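Local coordinates for protein P43 (Trichuris muris, PDB 6QIX) that is secreted in abundance by the whipworm parasite, tethers to matrix and inhibits the function of the host cytokine interleukin-13, at residues H41-L46 with M52-N57; C77-R82 with E150-K155; C83-N88 with Y93-E98. All blocks are in the same frame, centred on the assembly; numbering follows the deposited sequence.

Contact 1. Residues H41-L46 with M52-N57; sequences HMYSKL and MHAHRN. With NAG (2-acetamido-2-deoxy-beta-D-glucopyranose), chain C; ACT (acetate ion), chain D.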
loop_
_atom_site.group_PDB
_atom_site.type_symbol
_atom_site.label_atom_id
_atom_site.label_comp_id
_atom_site.label_asym_id
_atom_site.label_seq_id
_atom_site.Cartn_x
_atom_site.Cartn_y
_atom_site.Cartn_z
ATOM N N HIS A 41 13.539 3.866 11.728
ATOM C CA HIS A 41 14.605 3.084 12.348
ATOM C C HIS A 41 14.756 1.719 11.691
ATOM O O HIS A 41 15.879 1.271 11.430
ATOM C CB HIS A 41 14.321 2.902 13.825
ATOM C CG HIS A 41 15.344 2.083 14.533
ATOM N ND1 HIS A 41 15.069 0.840 15.059
ATOM C CD2 HIS A 41 16.647 2.329 14.798
ATOM C CE1 HIS A 41 16.156 0.368 15.650
ATOM N NE2 HIS A 41 17.130 1.247 15.490
ATOM N N MET A 42 13.641 1.039 11.426
ATOM C CA MET A 42 13.724 -0.266 10.775
ATOM C C MET A 42 14.287 -0.131 9.363
ATOM O O MET A 42 15.130 -0.932 8.944
ATOM C CB MET A 42 12.344 -0.944 10.764
ATOM C CG MET A 42 12.311 -2.282 10.036
ATOM S SD MET A 42 10.658 -3.026 10.019
ATOM C CE MET A 42 10.560 -3.477 11.760
ATOM N N TYR A 43 13.834 0.877 8.610
ATOM C CA TYR A 43 14.405 1.120 7.287
ATOM C C TYR A 43 15.910 1.389 7.376
ATOM O O TYR A 43 16.693 0.899 6.544
ATOM C CB TYR A 43 13.674 2.296 6.632
ATOM C CG TYR A 43 14.469 2.953 5.536
ATOM C CD1 TYR A 43 14.656 2.315 4.331
ATOM C CD2 TYR A 43 15.041 4.209 5.707
ATOM C CE1 TYR A 43 15.397 2.924 3.295
ATOM C CE2 TYR A 43 15.781 4.801 4.714
ATOM C CZ TYR A 43 15.959 4.158 3.512
ATOM O OH TYR A 43 16.672 4.758 2.520
ATOM N N SER A 44 16.332 2.161 8.384
ATOM C CA SER A 44 17.754 2.463 8.555
ATOM C C SER A 44 18.568 1.189 8.740
ATOM O O SER A 44 19.640 1.028 8.146
ATOM C CB SER A 44 17.952 3.385 9.760
ATOM O OG SER A 44 17.565 4.718 9.444
ATOM N N LYS A 45 18.068 0.270 9.562
ATOM C CA LYS A 45 18.803 -0.959 9.820
ATOM C C LYS A 45 18.789 -1.869 8.607
ATOM O O LYS A 45 19.785 -2.543 8.331
ATOM C CB LYS A 45 18.203 -1.687 11.021
ATOM C CG LYS A 45 18.256 -0.897 12.285
ATOM C CD LYS A 45 19.621 -0.981 12.940
ATOM C CE LYS A 45 19.496 -0.795 14.449
ATOM N NZ LYS A 45 20.615 0.012 14.996
ATOM N N LEU A 46 17.660 -1.935 7.895
ATOM C CA LEU A 46 17.601 -2.721 6.654
ATOM C C LEU A 46 18.603 -2.205 5.636
ATOM O O LEU A 46 19.298 -2.992 4.973
ATOM C CB LEU A 46 16.187 -2.687 6.048
ATOM C CG LEU A 46 15.091 -3.375 6.882
ATOM C CD1 LEU A 46 13.716 -3.144 6.246
ATOM C CD2 LEU A 46 15.379 -4.852 7.011
ATOM N N MET A 52 24.344 0.132 2.708
ATOM C CA MET A 52 23.956 1.361 2.038
ATOM C C MET A 52 23.519 2.389 3.063
ATOM O O MET A 52 22.921 2.048 4.088
ATOM C CB MET A 52 22.819 1.110 1.056
ATOM C CG MET A 52 22.983 -0.178 0.307
ATOM S SD MET A 52 21.591 -0.487 -0.768
ATOM C CE MET A 52 22.057 0.468 -2.204
ATOM N N HIS A 53 23.819 3.653 2.772
ATOM C CA HIS A 53 23.312 4.756 3.574
ATOM C C HIS A 53 21.788 4.785 3.521
ATOM O O HIS A 53 21.167 4.383 2.531
ATOM C CB HIS A 53 23.879 6.092 3.073
ATOM C CG HIS A 53 25.190 6.465 3.690
ATOM N ND1 HIS A 53 25.677 5.865 4.832
ATOM C CD2 HIS A 53 26.120 7.379 3.319
ATOM C CE1 HIS A 53 26.851 6.389 5.137
ATOM N NE2 HIS A 53 27.142 7.311 4.235
ATOM N N ALA A 54 21.183 5.250 4.612
ATOM C CA ALA A 54 19.727 5.369 4.694
ATOM C C ALA A 54 19.381 6.779 4.243
ATOM O O ALA A 54 19.332 7.713 5.043
ATOM C CB ALA A 54 19.223 5.085 6.104
ATOM N N HIS A 55 19.135 6.942 2.944
ATOM C CA HIS A 55 18.952 8.272 2.377
ATOM C C HIS A 55 17.511 8.757 2.407
ATOM O O HIS A 55 17.282 9.968 2.341
ATOM C CB HIS A 55 19.458 8.293 0.933
ATOM C CG HIS A 55 20.947 8.170 0.813
ATOM N ND1 HIS A 55 21.821 9.039 1.435
ATOM C CD2 HIS A 55 21.717 7.281 0.140
ATOM C CE1 HIS A 55 23.063 8.690 1.151
ATOM N NE2 HIS A 55 23.028 7.627 0.367
ATOM N N ARG A 56 16.540 7.860 2.493
ATOM C CA ARG A 56 15.148 8.278 2.555
ATOM C C ARG A 56 14.810 8.775 3.950
ATOM O O ARG A 56 15.331 8.271 4.953
ATOM C CB ARG A 56 14.216 7.119 2.190
ATOM C CG ARG A 56 14.477 6.525 0.833
ATOM C CD ARG A 56 13.629 5.268 0.556
ATOM N NE ARG A 56 14.110 4.608 -0.652
ATOM C CZ ARG A 56 13.907 5.068 -1.885
ATOM N NH1 ARG A 56 13.191 6.167 -2.069
ATOM N NH2 ARG A 56 14.407 4.422 -2.936
ATOM N N ASN A 57 13.901 9.748 4.012
ATOM C CA ASN A 57 13.306 10.169 5.280
ATOM C C ASN A 57 11.854 9.702 5.297
ATOM O O ASN A 57 11.002 10.304 4.650
ATOM C CB ASN A 57 13.398 11.678 5.467
ATOM C CG ASN A 57 12.622 12.164 6.679
ATOM O OD1 ASN A 57 12.136 11.358 7.471
ATOM N ND2 ASN A 57 12.497 13.497 6.833
HETATM C C1 NAG C . 11.776 14.075 7.965
HETATM C C2 NAG C . 12.455 15.350 8.459
HETATM C C3 NAG C . 11.704 15.916 9.664
HETATM C C4 NAG C . 10.236 16.137 9.320
HETATM C C5 NAG C . 9.614 14.845 8.794
HETATM C C6 NAG C . 8.184 15.031 8.323
HETATM C C7 NAG C . 14.860 15.451 7.978
HETATM C C8 NAG C . 16.238 15.127 8.469
HETATM N N2 NAG C . 13.851 15.106 8.789
HETATM O O3 NAG C . 12.285 17.151 10.064
HETATM O O4 NAG C . 9.524 16.568 10.476
HETATM O O5 NAG C . 10.371 14.350 7.674
HETATM O O6 NAG C . 8.094 15.418 6.955
HETATM O O7 NAG C . 14.667 16.000 6.892
HETATM C C ACT D . 16.374 2.082 -0.623
HETATM O O ACT D . 16.360 3.066 0.138
HETATM O OXT ACT D . 15.842 1.956 -1.755
HETATM C CH3 ACT D . 17.107 0.849 -0.053
#
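Ser-44, midway along helix 39-49, and Ala-54, on the chain that turns back after the helix ends, bring their CA atoms to 5.2 Å, so that residues 52-57 run as irregular coil beside one flank of the helix. In sequence the helix and the coil come before strand 79-85, in a module whose upstream WxxWxxC sequence suggests a thrombospondin type 1-like repeat.

Tyr-43 carries most of the contact. With CG swung anti to the backbone N (chi1 159°), its ring reaches out from the helix between Ala-54 and Arg-56. The methyl CB of Ala-54 lies 3.7 Å from CE2 of that ring and equally, at 3.7 Å, from OG of Ser-44, whose own hydrogen bond goes back to Gln-40 O in the helix. Beyond the ring, the hydroxyl works both ways: Tyr-43 OH accepts the backbone N-H of Arg-56 at 3.1 Å, nearly straight at 164°, and donates to an acetate oxygen, O, at 2.9 Å. CG of Arg-56 packs 3.3 Å from Tyr-43 OH, and the arginine then extends from CG to NE, crossing the tyrosine side chain at about a right angle.

The acetate, probably from the crystallisation liquor, bridges the two residues, and Tyr-145 OH also binds it. NE of Arg-56 gives a bond of 2.8 Å to acetate O, while Arg-56 NH2 reaches OXT at 3.1 Å. NH1 of the same guanidinium goes to Lys-363 O and Tyr-361 O, tying the coil to the C-terminal region of the modelled chain. One residue on, Asn-57, whose OD1 accepts from Thr-59 N, bears the glycan through a covalent bond from ND2 to C1 of the sugar.

Contact 2. Residues C77-R82 with E150-K155; sequences CSFKFR and ESIPKK
Phe-79 and Pro-153 make the main apolar contact: CD of the proline ring sits 3.4 Å from CD2 of the phenylalanine, approaching the aromatic ring at a slant. Ile-152 adds the next piece, its CD1 methyl 3.8 Å from CZ at the far end of the same ring, with its CG2 branch near CE2. The ring gets there because its CG stands between the backbone N and the carbonyl carbon (chi1 64°), a rotamer that turns it off the strand toward the 152-153 corner. Met-42 of helix 39-49 and Val-99 of strand 95-101 also touch Phe-79, so the ring is buried among several elements.

Strand 79-85 is one arm of a beta hairpin with strand 95-101, and residues 152-154 form the link by which helix 139-151 passes into strand 155-160. The contact therefore fastens the exit from that helix against the start of the hairpin. Cys-77 is also bonded by a disulfide to Cys-168 on strand 163-168, and Cys-168 packs on Pro-153 and Lys-155.

The polar part is carried by water and lysine. Cys-77 O, which lies 3.7 Å from CG of Pro-153, accepts a hydrogen bond from a water at 2.8 Å; the same water accepts from Lys-155 NZ at 2.6 Å and so bridges the two segments. That ammonium also folds back onto its own chain, giving a bond of 2.8 Å from Lys-155 NZ to Pro-153 O in the carbonyl plane, and it reaches Tyr-37 OH as well. Within residues 150-155, Lys-154 NZ turns back to donate to Glu-150 O at 3.2 Å, on a lone pair in the carbonyl plane, and forms a salt bridge with the Glu-150 carboxylate.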
loop_
_atom_site.group_PDB
_atom_site.type_symbol
_atom_site.label_atom_id
_atom_site.label_comp_id
_atom_site.label_asym_id
_atom_site.label_seq_id
_atom_site.Cartn_x
_atom_site.Cartn_y
_atom_site.Cartn_z
ATOM N N CYS A 77 6.168 -10.267 15.277
ATOM C CA CYS A 77 6.336 -9.254 14.230
ATOM C C CYS A 77 7.776 -8.744 14.098
ATOM O O CYS A 77 8.102 -8.084 13.100
ATOM C CB CYS A 77 5.386 -8.084 14.491
ATOM S SG CYS A 77 3.625 -8.513 14.399
ATOM N N SER A 78 8.624 -9.000 15.089
ATOM C CA SER A 78 10.032 -8.656 15.009
ATOM C C SER A 78 10.797 -9.741 14.249
ATOM O O SER A 78 10.453 -10.931 14.283
ATOM C CB SER A 78 10.589 -8.473 16.429
ATOM O OG SER A 78 11.962 -8.157 16.415
ATOM N N PHE A 79 11.862 -9.320 13.570
ATOM C CA PHE A 79 12.560 -10.234 12.674
ATOM C C PHE A 79 13.986 -9.772 12.454
ATOM O O PHE A 79 14.290 -8.593 12.597
ATOM C CB PHE A 79 11.856 -10.325 11.315
ATOM C CG PHE A 79 11.841 -9.053 10.566
ATOM C CD1 PHE A 79 12.795 -8.812 9.579
ATOM C CD2 PHE A 79 10.880 -8.076 10.831
ATOM C CE1 PHE A 79 12.769 -7.645 8.852
ATOM C CE2 PHE A 79 10.862 -6.881 10.101
ATOM C CZ PHE A 79 11.811 -6.670 9.129
ATOM N N LYS A 80 14.854 -10.731 12.151
ATOM C CA LYS A 80 16.203 -10.479 11.669
ATOM C C LYS A 80 16.199 -10.487 10.152
ATOM O O LYS A 80 15.365 -11.143 9.533
ATOM C CB LYS A 80 17.173 -11.545 12.144
ATOM C CG LYS A 80 17.145 -11.786 13.598
ATOM C CD LYS A 80 18.249 -12.799 13.944
ATOM C CE LYS A 80 18.306 -13.092 15.417
ATOM N NZ LYS A 80 19.388 -14.051 15.691
ATOM N N PHE A 81 17.178 -9.785 9.565
ATOM C CA PHE A 81 17.327 -9.625 8.121
ATOM C C PHE A 81 18.793 -9.790 7.733
ATOM O O PHE A 81 19.704 -9.449 8.489
ATOM C CB PHE A 81 16.775 -8.240 7.709
ATOM C CG PHE A 81 16.953 -7.868 6.258
ATOM C CD1 PHE A 81 16.044 -8.305 5.295
ATOM C CD2 PHE A 81 17.966 -7.002 5.877
ATOM C CE1 PHE A 81 16.173 -7.914 3.970
ATOM C CE2 PHE A 81 18.100 -6.615 4.541
ATOM C CZ PHE A 81 17.208 -7.075 3.600
ATOM N N ARG A 82 19.013 -10.296 6.525
ATOM C CA ARG A 82 20.344 -10.274 5.935
ATOM C C ARG A 82 20.198 -10.060 4.443
ATOM O O ARG A 82 19.145 -10.322 3.864
ATOM C CB ARG A 82 21.142 -11.550 6.236
ATOM C CG ARG A 82 20.659 -12.810 5.567
ATOM C CD ARG A 82 21.656 -13.955 5.865
ATOM N NE ARG A 82 21.220 -15.223 5.296
ATOM C CZ ARG A 82 21.964 -16.323 5.261
ATOM N NH1 ARG A 82 23.198 -16.315 5.774
ATOM N NH2 ARG A 82 21.467 -17.435 4.721
ATOM N N GLU A 150 7.361 -7.958 0.612
ATOM C CA GLU A 150 6.592 -9.133 0.981
ATOM C C GLU A 150 7.280 -9.957 2.059
ATOM O O GLU A 150 6.610 -10.785 2.687
ATOM C CB GLU A 150 6.324 -10.015 -0.236
ATOM C CG GLU A 150 5.247 -9.435 -1.209
ATOM C CD GLU A 150 3.889 -9.306 -0.527
ATOM O OE1 GLU A 150 3.147 -10.327 -0.495
ATOM O OE2 GLU A 150 3.585 -8.200 0.007
ATOM N N SER A 151 8.592 -9.757 2.278
ATOM C CA SER A 151 9.321 -10.540 3.261
ATOM C C SER A 151 9.106 -10.014 4.675
ATOM O O SER A 151 9.329 -10.760 5.645
ATOM C CB SER A 151 10.817 -10.573 2.908
ATOM O OG SER A 151 11.426 -9.310 3.023
ATOM N N ILE A 152 8.628 -8.780 4.819
ATOM C CA ILE A 152 8.288 -8.255 6.153
ATOM C C ILE A 152 7.128 -9.063 6.730
ATOM O O ILE A 152 6.148 -9.351 6.000
ATOM C CB ILE A 152 7.923 -6.759 6.074
ATOM C CG1 ILE A 152 8.932 -5.999 5.218
ATOM C CG2 ILE A 152 7.771 -6.161 7.464
ATOM C CD1 ILE A 152 10.162 -5.561 5.912
ATOM N N PRO A 153 7.142 -9.402 8.023
ATOM C CA PRO A 153 6.040 -10.196 8.596
ATOM C C PRO A 153 4.693 -9.496 8.438
ATOM O O PRO A 153 4.566 -8.289 8.665
ATOM C CB PRO A 153 6.451 -10.353 10.077
ATOM C CG PRO A 153 7.919 -10.220 10.065
ATOM C CD PRO A 153 8.262 -9.247 8.968
ATOM N N LYS A 154 3.678 -10.262 8.018
ATOM C CA LYS A 154 2.378 -9.695 7.680
ATOM C C LYS A 154 1.478 -9.605 8.901
ATOM O O LYS A 154 1.372 -10.548 9.695
ATOM C CB LYS A 154 1.742 -10.538 6.590
ATOM C CG LYS A 154 2.509 -10.458 5.264
ATOM C CD LYS A 154 1.719 -11.051 4.150
ATOM C CE LYS A 154 2.417 -10.826 2.824
ATOM N NZ LYS A 154 3.593 -11.699 2.752
ATOM N N LYS A 155 0.835 -8.464 9.065
ATOM C CA LYS A 155 0.064 -8.214 10.281
ATOM C C LYS A 155 -1.365 -8.734 10.156
ATOM O O LYS A 155 -1.965 -8.720 9.069
ATOM C CB LYS A 155 0.045 -6.714 10.622
ATOM C CG LYS A 155 1.282 -6.199 11.327
ATOM C CD LYS A 155 2.407 -6.201 10.319
ATOM C CE LYS A 155 3.591 -5.386 10.726
ATOM N NZ LYS A 155 4.862 -5.841 10.007
HETATM O O HOH W 1 7.044 -6.368 11.225
#

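Contact 3. Residues C83-N88 with Y93-E98; sequences CRRRPN and YPLDGE. With ACT (acetate ion), chain G.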
loop_
_atom_site.group_PDB
_atom_site.type_symbol
_atom_site.label_atom_id
_atom_site.label_comp_id
_atom_site.label_asym_id
_atom_site.label_seq_id
_atom_site.Cartn_x
_atom_site.Cartn_y
_atom_site.Cartn_z
ATOM N N CYS A 83 21.280 -9.586 3.828
ATOM C CA CYS A 83 21.235 -9.041 2.482
ATOM C C CYS A 83 22.443 -9.511 1.685
ATOM O O CYS A 83 23.509 -9.806 2.239
ATOM C CB CYS A 83 21.191 -7.497 2.531
ATOM S SG CYS A 83 20.884 -6.624 0.970
ATOM N N ARG A 84 22.263 -9.580 0.372
ATOM C CA ARG A 84 23.376 -9.828 -0.529
ATOM C C ARG A 84 23.207 -8.936 -1.747
ATOM O O ARG A 84 22.117 -8.444 -2.027
ATOM C CB ARG A 84 23.462 -11.289 -0.938
ATOM C CG ARG A 84 22.240 -11.833 -1.630
ATOM C CD ARG A 84 22.386 -13.356 -1.733
ATOM N NE ARG A 84 21.221 -13.978 -2.362
ATOM C CZ ARG A 84 21.113 -15.275 -2.630
ATOM N NH1 ARG A 84 22.095 -16.089 -2.306
ATOM N NH2 ARG A 84 20.026 -15.759 -3.213
ATOM N N ARG A 85 24.306 -8.730 -2.473
ATOM C CA ARG A 85 24.381 -7.660 -3.454
ATOM C C ARG A 85 24.997 -8.154 -4.750
ATOM O O ARG A 85 25.802 -9.090 -4.757
ATOM C CB ARG A 85 25.214 -6.497 -2.905
ATOM C CG ARG A 85 25.056 -5.174 -3.634
ATOM C CD ARG A 85 25.346 -4.026 -2.664
ATOM N NE ARG A 85 25.465 -2.722 -3.319
ATOM C CZ ARG A 85 25.593 -1.572 -2.659
ATOM N NH1 ARG A 85 25.625 -1.575 -1.329
ATOM N NH2 ARG A 85 25.685 -0.419 -3.319
ATOM N N ARG A 86 24.601 -7.508 -5.843
ATOM C CA ARG A 86 25.262 -7.669 -7.131
ATOM C C ARG A 86 25.129 -6.362 -7.892
ATOM O O ARG A 86 24.339 -5.490 -7.512
ATOM C CB ARG A 86 24.655 -8.820 -7.937
ATOM C CG ARG A 86 23.306 -8.485 -8.570
ATOM C CD ARG A 86 22.713 -9.708 -9.281
ATOM N NE ARG A 86 21.280 -9.579 -9.486
ATOM C CZ ARG A 86 20.487 -10.576 -9.851
ATOM N NH1 ARG A 86 21.001 -11.778 -10.053
ATOM N NH2 ARG A 86 19.182 -10.364 -10.001
ATOM N N PRO A 87 25.877 -6.198 -8.984
ATOM C CA PRO A 87 25.732 -4.974 -9.793
ATOM C C PRO A 87 24.305 -4.782 -10.308
ATOM O O PRO A 87 23.610 -5.735 -10.674
ATOM C CB PRO A 87 26.725 -5.181 -10.943
ATOM C CG PRO A 87 27.715 -6.199 -10.425
ATOM C CD PRO A 87 26.942 -7.090 -9.486
ATOM N N ASN A 88 23.867 -3.527 -10.328
ATOM C CA ASN A 88 22.547 -3.187 -10.861
ATOM C C ASN A 88 22.638 -3.156 -12.388
ATOM O O ASN A 88 23.151 -2.203 -12.976
ATOM C CB ASN A 88 22.057 -1.852 -10.308
ATOM C CG ASN A 88 20.643 -1.512 -10.769
ATOM O OD1 ASN A 88 20.032 -2.256 -11.544
ATOM N ND2 ASN A 88 20.111 -0.396 -10.276
ATOM N N TYR A 93 18.066 -6.949 -10.635
ATOM C CA TYR A 93 17.899 -6.183 -9.413
ATOM C C TYR A 93 19.126 -6.372 -8.524
ATOM O O TYR A 93 19.615 -7.494 -8.378
ATOM C CB TYR A 93 16.634 -6.661 -8.692
ATOM C CG TYR A 93 16.210 -5.837 -7.530
ATOM C CD1 TYR A 93 15.662 -4.581 -7.718
ATOM C CD2 TYR A 93 16.354 -6.314 -6.222
ATOM C CE1 TYR A 93 15.275 -3.814 -6.643
ATOM C CE2 TYR A 93 15.956 -5.554 -5.146
ATOM C CZ TYR A 93 15.413 -4.311 -5.358
ATOM O OH TYR A 93 15.029 -3.546 -4.289
ATOM N N PRO A 94 19.642 -5.306 -7.912
ATOM C CA PRO A 94 20.950 -5.415 -7.245
ATOM C C PRO A 94 20.944 -6.086 -5.881
ATOM O O PRO A 94 22.020 -6.492 -5.420
ATOM C CB PRO A 94 21.404 -3.952 -7.111
ATOM C CG PRO A 94 20.138 -3.159 -7.109
ATOM C CD PRO A 94 19.186 -3.907 -8.014
ATOM N N LEU A 95 19.798 -6.234 -5.226
ATOM C CA LEU A 95 19.765 -6.679 -3.844
ATOM C C LEU A 95 18.931 -7.943 -3.678
ATOM O O LEU A 95 18.021 -8.236 -4.461
ATOM C CB LEU A 95 19.196 -5.580 -2.925
ATOM C CG LEU A 95 19.955 -4.255 -2.976
ATOM C CD1 LEU A 95 19.279 -3.250 -2.033
ATOM C CD2 LEU A 95 21.442 -4.454 -2.625
ATOM N N ASP A 96 19.207 -8.659 -2.589
ATOM C CA ASP A 96 18.448 -9.859 -2.262
ATOM C C ASP A 96 18.474 -10.083 -0.753
ATOM O O ASP A 96 19.544 -10.042 -0.130
ATOM C CB ASP A 96 19.011 -11.079 -3.006
ATOM C CG ASP A 96 18.101 -12.280 -2.900
ATOM O OD1 ASP A 96 16.912 -12.139 -3.245
ATOM O OD2 ASP A 96 18.559 -13.348 -2.428
ATOM N N GLY A 97 17.292 -10.311 -0.175
ATOM C CA GLY A 97 17.164 -10.399 1.267
ATOM C C GLY A 97 16.619 -11.709 1.810
ATOM O O GLY A 97 16.012 -12.505 1.087
ATOM N N GLU A 98 16.852 -11.937 3.099
ATOM C CA GLU A 98 16.304 -13.078 3.820
ATOM C C GLU A 98 15.801 -12.604 5.176
ATOM O O GLU A 98 16.427 -11.741 5.804
ATOM C CB GLU A 98 17.359 -14.160 4.006
ATOM C CG GLU A 98 16.892 -15.525 3.614
ATOM C CD GLU A 98 18.030 -16.490 3.454
ATOM O OE1 GLU A 98 18.990 -16.393 4.253
ATOM O OE2 GLU A 98 17.961 -17.336 2.526
HETATM C C ACT G . 17.132 1.053 -8.634
HETATM O O ACT G . 17.696 0.802 -9.737
HETATM O OXT ACT G . 16.477 2.072 -8.296
HETATM C CH3 ACT G . 17.207 -0.037 -7.547
#
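A beta hairpin, strands 79-85 and 95-101, is closed here at its turn end, where Arg-84 and Asp-96 form an antiparallel hydrogen-bonded pair. Arg-84 N donates to Asp-96 O at 2.8 Å, and Asp-96 N returns a bond of 3.0 Å to Arg-84 O. Their side chains lie side by side on one face: NE of Arg-84 meets OD2 of Asp-96 on its anti side at 2.7 Å in a salt bridge, with guanidinium and carboxylate planes 27° apart. Asp-96 OD1 forms a second salt bridge with Lys-147 NZ, and Arg-84 NH1 one with Asp-27.

Past the last bridge, Arg-86 N binds Pro-94 O at 2.8 Å, while its extended side chain puts NE 2.9 Å from Tyr-93 O; NH1 goes to Pro-23 O. On the other face, CD2 of Leu-95 rests 3.8 Å from CG of Arg-85. Asn-88 CB lies against Pro-94 CB at 3.9 Å, and Asn-88 ND2 donates at 2.7 Å to O of an acetate, probably from the crystallisation liquor.

Cys-83 ties strand 79-85 by a disulfide to Cys-50 just after helix 39-49; the N-terminal chain pairs with it through Gly-26 and Lys-29, and Tyr-93 meets Tyr-145 of helix 139-151 edge-to-face.

Overall arrangement
All three contacts touch one another around the hairpin of strands 79-85 and 95-101, with centres about 15 to 17 Å apart. Contacts 2 and 3 share strand 79-85, and contact 3 is nested in the loop that contact 2 closes; a salt bridge joins them, Arg-82 NE to Glu-98 OE1 at 2.7 Å. Contact 1 precedes both in sequence. Its helix covers the strand's aromatic side, Leu-46 CD2 lying 3.5 Å from CG of Phe-81, and its coil reaches contact 3 where Met-52 SD is 3.8 Å from CD1 of Leu-95. Tyr-145 is common to contacts 1 and 3, through the acetate and through Tyr-93.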